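Local coordinates for protein profilin II (Acanthamoeba castellanii, PDB 1F2K) that binds monomeric actin and PIP2, restraining actin polymerization at high concentration and promoting it at low concentration, and so shapes the cytoskeleton, at residues G59-A63 against G64-V68. Numbering follows the deposited sequence.
Sequences GFELA and GTRYV
A tight antiparallel beta hairpin pairs Phe-60 with Tyr-67 at one edge of profilin's antiparallel sheet, where strand 60-62 turns back through Ala-63 and Gly-64 into strand 65-72. Their backbones form a hydrogen-bonded pair: Tyr-67 N reaches Phe-60 O at 2.9 Å, and Phe-60 N returns a bond to Tyr-67 O at 3.2 Å. Nearer the turn, Leu-62 N gives an almost straight bond to Thr-65 O (3.0 Å, 172° at the hydrogen). The bend is a type I' turn, in which both Ala-63 and Gly-64 have positive phi; at Gly-64's angles a CB would jam against Ala-63 O, so glycine suits the place.

On the face carrying the buried Phe-60, Leu-62 and Tyr-67, a CH-pi contact sets Tyr-67 CB over one face of the Phe-60 ring, 4.2 Å from its centroid. A chi1 of 57° sets CG of Phe-60 between the backbone N and the carbonyl carbon, bringing CE2 close to that CB. The two rings are slid apart and hardly overlap. Thr-65 CG2 lies over a face of the tyrosine ring, while a water 2.7 Å from Tyr-67 OH donates to Leu-62 O, tying the phenol oxygen to the backbone near the turn.

Glu-61 and Arg-66 pair on the other, more exposed face, which suits their charges. Glu-61 CG meets the guanidinium edge in its plane, 3.2 Å from Arg-66 NH1. Carboxylate and guanidinium planes stand 72° apart, and the salt bridge is long, 3.8 Å from Glu-61 OE2 to Arg-66 NH1.

Beyond the hairpin, Phe-60 packs on Ile-55 of helix 53-58 and, with Tyr-67, on Val-86 of strand 84-90; Leu-62 touches Asn-41 of helix 39-50, and Val-68 bonds through its backbone to Lys-80 of strand 76-81.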
ATOM      1  N   GLY A  59      10.067  11.373   1.007  1.00 62.74           N
ATOM      2  CA  GLY A  59       9.294  10.293   0.402  1.00 59.76           C
ATOM      3  C   GLY A  59       9.304   9.059   1.323  1.00 52.11           C
ATOM      4  O   GLY A  59       9.311   9.224   2.553  1.00 43.74           O
ATOM      5  N   PHE A  60       9.312   7.838   0.759  1.00 53.67           N
ATOM      6  CA  PHE A  60       9.323   6.602   1.574  1.00 50.41           C
ATOM      7  C   PHE A  60       9.774   5.362   0.812  1.00 44.35           C
ATOM      8  O   PHE A  60       9.607   5.303  -0.395  1.00 50.26           O
ATOM      9  CB  PHE A  60       7.936   6.354   2.184  1.00 50.99           C
ATOM     10  CG  PHE A  60       6.812   6.246   1.167  1.00 47.15           C
ATOM     11  CD1 PHE A  60       6.016   7.349   0.867  1.00 44.37           C
ATOM     12  CD2 PHE A  60       6.554   5.037   0.502  1.00 42.23           C
ATOM     13  CE1 PHE A  60       4.978   7.252  -0.084  1.00 48.99           C
ATOM     14  CE2 PHE A  60       5.519   4.932  -0.451  1.00 27.80           C
ATOM     15  CZ  PHE A  60       4.732   6.040  -0.742  1.00 38.57           C
ATOM     16  N   GLU A  61      10.353   4.382   1.511  1.00 45.52           N
ATOM     17  CA  GLU A  61      10.826   3.146   0.866  1.00 45.36           C
ATOM     18  C   GLU A  61       9.920   1.931   1.047  1.00 43.75           C
ATOM     19  O   GLU A  61       9.291   1.762   2.083  1.00 38.49           O
ATOM     20  CB  GLU A  61      12.212   2.740   1.382  1.00 53.35           C
ATOM     21  CG  GLU A  61      13.382   3.643   0.939  1.00 68.96           C
ATOM     22  CD  GLU A  61      14.757   2.946   1.011  1.00 69.77           C
ATOM     23  OE1 GLU A  61      14.925   1.882   0.332  1.00 48.45           O
ATOM     24  OE2 GLU A  61      15.653   3.474   1.732  1.00 59.53           O
ATOM     25  N   LEU A  62       9.890   1.067   0.039  1.00 46.96           N
ATOM     26  CA  LEU A  62       9.088  -0.147   0.103  1.00 47.42           C
ATOM     27  C   LEU A  62       9.703  -1.233  -0.777  1.00 44.15           C
ATOM     28  O   LEU A  62       9.721  -1.121  -1.989  1.00 32.09           O
ATOM     29  CB  LEU A  62       7.634   0.142  -0.312  1.00 37.53           C
ATOM     30  CG  LEU A  62       6.533   0.192   0.780  1.00 36.48           C
ATOM     31  CD1 LEU A  62       7.109  -0.055   2.125  1.00 35.44           C
ATOM     32  CD2 LEU A  62       5.829   1.532   0.795  1.00 39.31           C
ATOM     33  N   ALA A  63      10.209  -2.283  -0.144  1.00 43.95           N
ATOM     34  CA  ALA A  63      10.828  -3.386  -0.869  1.00 47.73           C
ATOM     35  C   ALA A  63      11.961  -2.934  -1.823  1.00 51.57           C
ATOM     36  O   ALA A  63      11.976  -3.261  -3.033  1.00 47.71           O
ATOM     37  CB  ALA A  63       9.750  -4.188  -1.637  1.00 46.55           C
ATOM     38  N   GLY A  64      12.907  -2.181  -1.262  1.00 53.06           N
ATOM     39  CA  GLY A  64      14.065  -1.743  -2.018  1.00 50.51           C
ATOM     40  C   GLY A  64      13.904  -0.470  -2.808  1.00 53.38           C
ATOM     41  O   GLY A  64      14.807   0.374  -2.774  1.00 65.63           O
ATOM     42  N   THR A  65      12.785  -0.332  -3.525  1.00 51.01           N
ATOM     43  CA  THR A  65      12.500   0.861  -4.339  1.00 42.32           C
ATOM     44  C   THR A  65      12.175   2.013  -3.413  1.00 39.33           C
ATOM     45  O   THR A  65      11.708   1.784  -2.296  1.00 41.96           O
ATOM     46  CB  THR A  65      11.288   0.651  -5.265  1.00 26.85           C
ATOM     47  OG1 THR A  65      11.582  -0.372  -6.229  1.00 40.93           O
ATOM     48  CG2 THR A  65      10.960   1.914  -5.979  1.00 49.17           C
ATOM     49  N   ARG A  66      12.461   3.231  -3.878  1.00 41.67           N
ATOM     50  CA  ARG A  66      12.214   4.477  -3.143  1.00 42.87           C
ATOM     51  C   ARG A  66      11.081   5.185  -3.877  1.00 46.63           C
ATOM     52  O   ARG A  66      10.971   5.097  -5.126  1.00 41.74           O
ATOM     53  CB  ARG A  66      13.451   5.389  -3.171  1.00 46.50           C
ATOM     54  CG  ARG A  66      13.257   6.743  -2.453  1.00 54.38           C
ATOM     55  CD  ARG A  66      13.288   6.577  -0.941  1.00 48.73           C
ATOM     56  NE  ARG A  66      13.640   7.800  -0.208  1.00 48.55           N
ATOM     57  CZ  ARG A  66      13.833   7.843   1.115  1.00 51.34           C
ATOM     58  NH1 ARG A  66      13.720   6.743   1.843  1.00 63.81           N
ATOM     59  NH2 ARG A  66      14.091   8.988   1.733  1.00 55.88           N
ATOM     60  N   TYR A  67      10.258   5.917  -3.125  1.00 44.11           N
ATOM     61  CA  TYR A  67       9.122   6.596  -3.733  1.00 39.35           C
ATOM     62  C   TYR A  67       8.982   8.062  -3.325  1.00 36.05           C
ATOM     63  O   TYR A  67       9.513   8.510  -2.312  1.00 37.33           O
ATOM     64  CB  TYR A  67       7.824   5.833  -3.395  1.00 28.93           C
ATOM     65  CG  TYR A  67       7.688   4.441  -4.053  1.00 25.62           C
ATOM     66  CD1 TYR A  67       7.182   4.285  -5.340  1.00 27.70           C
ATOM     67  CD2 TYR A  67       8.049   3.281  -3.355  1.00 27.69           C
ATOM     68  CE1 TYR A  67       7.023   2.996  -5.904  1.00 21.76           C
ATOM     69  CE2 TYR A  67       7.918   2.028  -3.902  1.00 34.45           C
ATOM     70  CZ  TYR A  67       7.392   1.885  -5.175  1.00 28.71           C
ATOM     71  OH  TYR A  67       7.203   0.618  -5.681  1.00 23.32           O
ATOM     72  N   VAL A  68       8.258   8.799  -4.149  1.00 44.81           N
ATOM     73  CA  VAL A  68       8.005  10.202  -3.912  1.00 44.59           C
ATOM     74  C   VAL A  68       6.520  10.379  -3.615  1.00 49.01           C
ATOM     75  O   VAL A  68       5.630   9.918  -4.355  1.00 41.69           O
ATOM     76  CB  VAL A  68       8.456  11.034  -5.156  1.00 55.03           C
ATOM     77  CG1 VAL A  68       7.960  12.501  -5.069  1.00 33.53           C
ATOM     78  CG2 VAL A  68       9.997  10.968  -5.247  1.00 39.15           C
TER
HETATM   79  O   HOH W   1       7.952  -1.321  -3.945  1.00 24.23           O